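Local coordinates for chromosomal replication initiator protein DnaA (Aquifex aeolicus, PDB 1L8Q), which binds ATP and the chromosomal replication origin, where it probably initiates and regulates formation of the DNA replication initiation complex, at residues A[171-182]-A[194-205]. Numbering follows the deposited sequence.
Sequences RFKIIKEKLKEF and LLENTKNVREIE. With ADP (adenosine-5'-diphosphate), chain C.
I175 meets I204 nearly at a right angle, its CG1 3.5 Å from I204 CD1, where helix 168-181 packs on helix 201-214 in the helical lid subdomain of the AAA+ module; the axes of 171-181 and 201-205 cross at -39°. Beyond this pair, I175 CD1 lies 3.7 Å from L194 CB and equally near L195 CD2, so one isoleucine packs against both helix 188-197 and helix 201-214. L194 CD1 reaches on to L179 CD2.

Polar contacts flank this apolar centre. The R171 chain, bent at chi3 (-63°), brings NH1 2.6 Å from L195 O; the N-H...O angle of 171° and the approach in the carbonyl plane fit a lone-pair hydrogen bond. NH2 is hydrogen-bonded to N168 OD1. Farther along, K178 NZ forms salt bridges with E205 OE2 at 2.8 Å and with E181, while E205 OE2 also lies at the edge of the F182 ring, near its plane.

Toward the nucleotide, I174 CG2 touches V201 CG2 at 3.6 Å. I174 CD1 is 3.6 Å from ADP N3 and V201 CB 3.4 Å from ADP O4': the base rests on I174, the ribose on V201, next to ATP-binding R202. Apolar packing thus joins three helices, with R171 and the K178-E205-E181 network holding its two ends, which probably sets I174 and V201 against ADP.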
loop_
_atom_site.group_PDB
_atom_site.type_symbol
_atom_site.label_atom_id
_atom_site.label_comp_id
_atom_site.label_asym_id
_atom_site.label_seq_id
_atom_site.Cartn_x
_atom_site.Cartn_y
_atom_site.Cartn_z
ATOM N N ARG A 171 -3.456 -12.670 7.448
ATOM C CA ARG A 171 -4.354 -11.624 7.935
ATOM C C ARG A 171 -5.177 -12.177 9.090
ATOM O O ARG A 171 -5.303 -11.564 10.139
ATOM C CB ARG A 171 -5.320 -11.178 6.838
ATOM C CG ARG A 171 -4.846 -10.020 6.017
ATOM C CD ARG A 171 -5.928 -9.362 5.170
ATOM N NE ARG A 171 -6.470 -10.288 4.184
ATOM C CZ ARG A 171 -7.761 -10.529 4.044
ATOM N NH1 ARG A 171 -8.636 -9.897 4.823
ATOM N NH2 ARG A 171 -8.181 -11.394 3.134
ATOM N N PHE A 172 -5.745 -13.349 8.862
ATOM C CA PHE A 172 -6.531 -14.029 9.853
ATOM C C PHE A 172 -5.824 -14.024 11.206
ATOM O O PHE A 172 -6.381 -13.553 12.201
ATOM C CB PHE A 172 -6.812 -15.460 9.388
ATOM C CG PHE A 172 -7.574 -16.284 10.371
ATOM C CD1 PHE A 172 -8.882 -15.980 10.682
ATOM C CD2 PHE A 172 -6.986 -17.392 10.963
ATOM C CE1 PHE A 172 -9.609 -16.764 11.599
ATOM C CE2 PHE A 172 -7.691 -18.185 11.881
ATOM C CZ PHE A 172 -9.011 -17.868 12.198
ATOM N N LYS A 173 -4.605 -14.546 11.251
ATOM C CA LYS A 173 -3.871 -14.562 12.507
ATOM C C LYS A 173 -3.680 -13.129 13.020
ATOM O O LYS A 173 -3.875 -12.856 14.214
ATOM C CB LYS A 173 -2.536 -15.288 12.355
ATOM C CG LYS A 173 -2.692 -16.740 11.934
ATOM C CD LYS A 173 -1.413 -17.515 12.091
ATOM C CE LYS A 173 -1.531 -18.890 11.477
ATOM N NZ LYS A 173 -0.196 -19.561 11.401
ATOM N N ILE A 174 -3.326 -12.211 12.123
ATOM C CA ILE A 174 -3.141 -10.832 12.529
ATOM C C ILE A 174 -4.453 -10.297 13.132
ATOM O O ILE A 174 -4.488 -9.766 14.253
ATOM C CB ILE A 174 -2.654 -9.982 11.360
ATOM C CG1 ILE A 174 -1.200 -10.330 11.043
ATOM C CG2 ILE A 174 -2.765 -8.515 11.695
ATOM C CD1 ILE A 174 -0.617 -9.567 9.847
ATOM N N ILE A 175 -5.538 -10.488 12.411
ATOM C CA ILE A 175 -6.827 -10.037 12.889
ATOM C C ILE A 175 -7.087 -10.500 14.320
ATOM O O ILE A 175 -7.581 -9.739 15.149
ATOM C CB ILE A 175 -7.930 -10.504 11.937
ATOM C CG1 ILE A 175 -7.955 -9.607 10.689
ATOM C CG2 ILE A 175 -9.254 -10.491 12.619
ATOM C CD1 ILE A 175 -8.739 -10.200 9.518
ATOM N N LYS A 176 -6.757 -11.747 14.622
ATOM C CA LYS A 176 -6.919 -12.233 15.978
ATOM C C LYS A 176 -6.050 -11.434 16.917
ATOM O O LYS A 176 -6.505 -11.037 17.977
ATOM C CB LYS A 176 -6.536 -13.689 16.096
ATOM C CG LYS A 176 -7.602 -14.696 15.685
ATOM C CD LYS A 176 -6.901 -16.013 15.378
ATOM C CE LYS A 176 -7.835 -17.183 15.356
ATOM N NZ LYS A 176 -7.058 -18.464 15.283
ATOM N N GLU A 177 -4.795 -11.198 16.549
ATOM C CA GLU A 177 -3.919 -10.430 17.438
ATOM C C GLU A 177 -4.510 -9.047 17.688
ATOM O O GLU A 177 -4.597 -8.615 18.819
ATOM C CB GLU A 177 -2.447 -10.377 16.943
ATOM C CG GLU A 177 -1.518 -11.399 17.634
ATOM C CD GLU A 177 -0.170 -11.645 16.908
ATOM O OE1 GLU A 177 0.451 -10.668 16.383
ATOM O OE2 GLU A 177 0.290 -12.826 16.881
ATOM N N LYS A 178 -4.976 -8.398 16.626
ATOM C CA LYS A 178 -5.522 -7.042 16.708
ATOM C C LYS A 178 -6.745 -6.962 17.610
ATOM O O LYS A 178 -6.882 -6.042 18.423
ATOM C CB LYS A 178 -5.863 -6.521 15.312
ATOM C CG LYS A 178 -4.645 -6.134 14.499
ATOM C CD LYS A 178 -3.776 -5.185 15.282
ATOM C CE LYS A 178 -2.475 -4.908 14.579
ATOM N NZ LYS A 178 -1.834 -3.709 15.153
ATOM N N LEU A 179 -7.640 -7.925 17.470
ATOM C CA LEU A 179 -8.811 -7.957 18.319
ATOM C C LEU A 179 -8.435 -8.048 19.815
ATOM O O LEU A 179 -9.066 -7.408 20.643
ATOM C CB LEU A 179 -9.766 -9.070 17.891
ATOM C CG LEU A 179 -10.541 -8.782 16.588
ATOM C CD1 LEU A 179 -11.314 -10.011 16.142
ATOM C CD2 LEU A 179 -11.478 -7.563 16.703
ATOM N N LYS A 180 -7.405 -8.821 20.160
ATOM C CA LYS A 180 -6.900 -8.826 21.535
ATOM C C LYS A 180 -6.232 -7.499 21.897
ATOM O O LYS A 180 -6.367 -7.039 23.019
ATOM C CB LYS A 180 -5.904 -9.947 21.754
ATOM C CG LYS A 180 -6.516 -11.297 22.021
ATOM C CD LYS A 180 -5.638 -12.407 21.426
ATOM C CE LYS A 180 -6.243 -13.791 21.684
ATOM N NZ LYS A 180 -5.644 -14.822 20.764
ATOM N N GLU A 181 -5.501 -6.896 20.956
ATOM C CA GLU A 181 -4.872 -5.590 21.193
ATOM C C GLU A 181 -5.911 -4.556 21.617
ATOM O O GLU A 181 -5.707 -3.808 22.559
ATOM C CB GLU A 181 -4.198 -5.067 19.923
ATOM C CG GLU A 181 -2.698 -5.140 19.899
ATOM C CD GLU A 181 -2.089 -4.208 18.860
ATOM O OE1 GLU A 181 -2.053 -2.985 19.118
ATOM O OE2 GLU A 181 -1.625 -4.705 17.800
ATOM N N PHE A 182 -7.017 -4.510 20.889
ATOM C CA PHE A 182 -8.011 -3.479 21.098
ATOM C C PHE A 182 -9.202 -3.940 21.943
ATOM O O PHE A 182 -10.260 -3.303 21.974
ATOM C CB PHE A 182 -8.418 -2.857 19.755
ATOM C CG PHE A 182 -7.303 -2.129 19.088
ATOM C CD1 PHE A 182 -6.970 -0.833 19.479
ATOM C CD2 PHE A 182 -6.523 -2.758 18.119
ATOM C CE1 PHE A 182 -5.888 -0.162 18.879
ATOM C CE2 PHE A 182 -5.464 -2.095 17.519
ATOM C CZ PHE A 182 -5.143 -0.798 17.896
ATOM N N LEU A 194 -13.990 -8.915 9.219
ATOM C CA LEU A 194 -12.721 -8.301 8.961
ATOM C C LEU A 194 -11.996 -8.988 7.793
ATOM O O LEU A 194 -11.343 -8.314 6.985
ATOM C CB LEU A 194 -11.878 -8.289 10.233
ATOM C CG LEU A 194 -12.476 -7.431 11.353
ATOM C CD1 LEU A 194 -11.777 -7.673 12.670
ATOM C CD2 LEU A 194 -12.472 -5.935 10.986
ATOM N N LEU A 195 -12.132 -10.315 7.686
ATOM C CA LEU A 195 -11.481 -11.035 6.599
ATOM C C LEU A 195 -11.992 -10.532 5.273
ATOM O O LEU A 195 -11.206 -10.196 4.382
ATOM C CB LEU A 195 -11.710 -12.536 6.697
ATOM C CG LEU A 195 -10.704 -13.363 7.507
ATOM C CD1 LEU A 195 -10.974 -14.857 7.282
ATOM C CD2 LEU A 195 -9.257 -13.016 7.147
ATOM N N GLU A 196 -13.311 -10.449 5.154
ATOM C CA GLU A 196 -13.926 -10.001 3.921
ATOM C C GLU A 196 -13.677 -8.539 3.569
ATOM O O GLU A 196 -13.684 -8.192 2.399
ATOM C CB GLU A 196 -15.429 -10.277 3.918
ATOM C CG GLU A 196 -15.830 -11.600 3.258
ATOM C CD GLU A 196 -15.507 -11.671 1.751
ATOM O OE1 GLU A 196 -14.801 -10.777 1.225
ATOM O OE2 GLU A 196 -15.965 -12.638 1.086
ATOM N N ASN A 197 -13.439 -7.684 4.557
ATOM C CA ASN A 197 -13.338 -6.254 4.261
ATOM C C ASN A 197 -12.012 -5.548 4.509
ATOM O O ASN A 197 -11.992 -4.332 4.657
ATOM C CB ASN A 197 -14.458 -5.497 4.949
ATOM C CG ASN A 197 -15.831 -5.958 4.491
ATOM O OD1 ASN A 197 -16.451 -5.335 3.635
ATOM N ND2 ASN A 197 -16.308 -7.057 5.058
ATOM N N THR A 198 -10.908 -6.290 4.527
ATOM C CA THR A 198 -9.614 -5.674 4.733
ATOM C C THR A 198 -8.482 -6.460 4.091
ATOM O O THR A 198 -8.595 -7.669 3.870
ATOM C CB THR A 198 -9.333 -5.473 6.241
ATOM O OG1 THR A 198 -9.094 -6.736 6.868
ATOM C CG2 THR A 198 -10.551 -4.949 6.956
ATOM N N LYS A 199 -7.379 -5.763 3.808
ATOM C CA LYS A 199 -6.205 -6.367 3.197
ATOM C C LYS A 199 -4.957 -5.942 3.973
ATOM O O LYS A 199 -3.941 -6.625 3.963
ATOM C CB LYS A 199 -6.096 -5.912 1.751
ATOM C CG LYS A 199 -6.076 -4.397 1.582
ATOM C CD LYS A 199 -5.417 -3.973 0.257
ATOM C CE LYS A 199 -5.583 -2.468 0.008
ATOM N NZ LYS A 199 -4.537 -1.915 -0.907
ATOM N N ASN A 200 -5.073 -4.804 4.650
ATOM C CA ASN A 200 -3.999 -4.157 5.390
ATOM C C ASN A 200 -4.267 -4.310 6.870
ATOM O O ASN A 200 -5.339 -4.694 7.255
ATOM C CB ASN A 200 -4.067 -2.648 5.118
ATOM C CG ASN A 200 -3.072 -2.198 4.133
ATOM O OD1 ASN A 200 -1.932 -2.662 4.138
ATOM N ND2 ASN A 200 -3.468 -1.254 3.261
ATOM N N VAL A 201 -3.297 -3.933 7.694
ATOM C CA VAL A 201 -3.519 -3.769 9.103
ATOM C C VAL A 201 -4.151 -2.384 9.301
ATOM O O VAL A 201 -4.907 -2.159 10.255
ATOM C CB VAL A 201 -2.199 -3.847 9.893
ATOM C CG1 VAL A 201 -2.203 -2.873 11.061
ATOM C CG2 VAL A 201 -1.976 -5.244 10.393
ATOM N N ARG A 202 -3.839 -1.459 8.397
ATOM C CA ARG A 202 -4.408 -0.119 8.440
ATOM C C ARG A 202 -5.937 -0.181 8.332
ATOM O O ARG A 202 -6.645 0.514 9.042
ATOM C CB ARG A 202 -3.839 0.749 7.314
ATOM C CG ARG A 202 -4.030 2.237 7.517
ATOM C CD ARG A 202 -3.819 3.092 6.255
ATOM N NE ARG A 202 -2.404 3.287 5.894
ATOM C CZ ARG A 202 -1.476 3.814 6.701
ATOM N NH1 ARG A 202 -1.794 4.199 7.938
ATOM N NH2 ARG A 202 -0.228 3.953 6.269
ATOM N N GLU A 203 -6.433 -1.023 7.438
ATOM C CA GLU A 203 -7.866 -1.157 7.231
ATOM C C GLU A 203 -8.492 -1.912 8.401
ATOM O O GLU A 203 -9.627 -1.648 8.802
ATOM C CB GLU A 203 -8.156 -1.852 5.885
ATOM C CG GLU A 203 -7.666 -1.052 4.685
ATOM C CD GLU A 203 -7.806 -1.801 3.373
ATOM O OE1 GLU A 203 -8.305 -2.950 3.406
ATOM O OE2 GLU A 203 -7.411 -1.243 2.307
ATOM N N ILE A 204 -7.738 -2.845 8.955
ATOM C CA ILE A 204 -8.196 -3.603 10.099
ATOM C C ILE A 204 -8.363 -2.671 11.297
ATOM O O ILE A 204 -9.362 -2.718 11.990
ATOM C CB ILE A 204 -7.200 -4.725 10.418
ATOM C CG1 ILE A 204 -7.245 -5.793 9.327
ATOM C CG2 ILE A 204 -7.507 -5.343 11.754
ATOM C CD1 ILE A 204 -6.194 -6.865 9.487
ATOM N N GLU A 205 -7.376 -1.820 11.539
ATOM C CA GLU A 205 -7.472 -0.865 12.632
ATOM C C GLU A 205 -8.577 0.168 12.361
ATOM O O GLU A 205 -9.300 0.576 13.274
ATOM C CB GLU A 205 -6.115 -0.210 12.912
ATOM C CG GLU A 205 -5.227 -1.108 13.752
ATOM C CD GLU A 205 -3.870 -0.527 14.051
ATOM O OE1 GLU A 205 -3.618 0.644 13.699
ATOM O OE2 GLU A 205 -3.043 -1.264 14.637
HETATM P PB ADP C . 4.617 -2.150 4.213
HETATM O O1B ADP C . 5.943 -1.581 4.742
HETATM O O2B ADP C . 4.773 -3.287 3.246
HETATM O O3B ADP C . 3.643 -1.097 3.787
HETATM P PA ADP C . 4.493 -2.569 6.920
HETATM O O1A ADP C . 5.801 -3.297 7.167
HETATM O O2A ADP C . 4.610 -1.064 7.089
HETATM O O3A ADP C . 3.941 -2.858 5.454
HETATM O "O5'" ADP C . 3.355 -3.179 7.851
HETATM C "C5'" ADP C . 2.057 -2.613 7.872
HETATM C "C4'" ADP C . 1.463 -2.998 9.203
HETATM O "O4'" ADP C . 1.054 -4.380 9.185
HETATM C "C3'" ADP C . 2.525 -2.890 10.275
HETATM O "O3'" ADP C . 1.830 -2.518 11.457
HETATM C "C2'" ADP C . 3.042 -4.307 10.389
HETATM O "O2'" ADP C . 3.640 -4.653 11.627
HETATM C "C1'" ADP C . 1.814 -5.136 10.131
HETATM N N9 ADP C . 2.266 -6.402 9.539
HETATM C C8 ADP C . 2.652 -6.596 8.256
HETATM N N7 ADP C . 3.013 -7.902 8.066
HETATM C C5 ADP C . 2.875 -8.535 9.236
HETATM C C6 ADP C . 3.084 -9.904 9.730
HETATM N N6 ADP C . 3.527 -10.879 8.921
HETATM N N1 ADP C . 2.820 -10.155 11.017
HETATM C C2 ADP C . 2.368 -9.198 11.854
HETATM N N3 ADP C . 2.153 -7.930 11.459
HETATM C C4 ADP C . 2.387 -7.551 10.199
#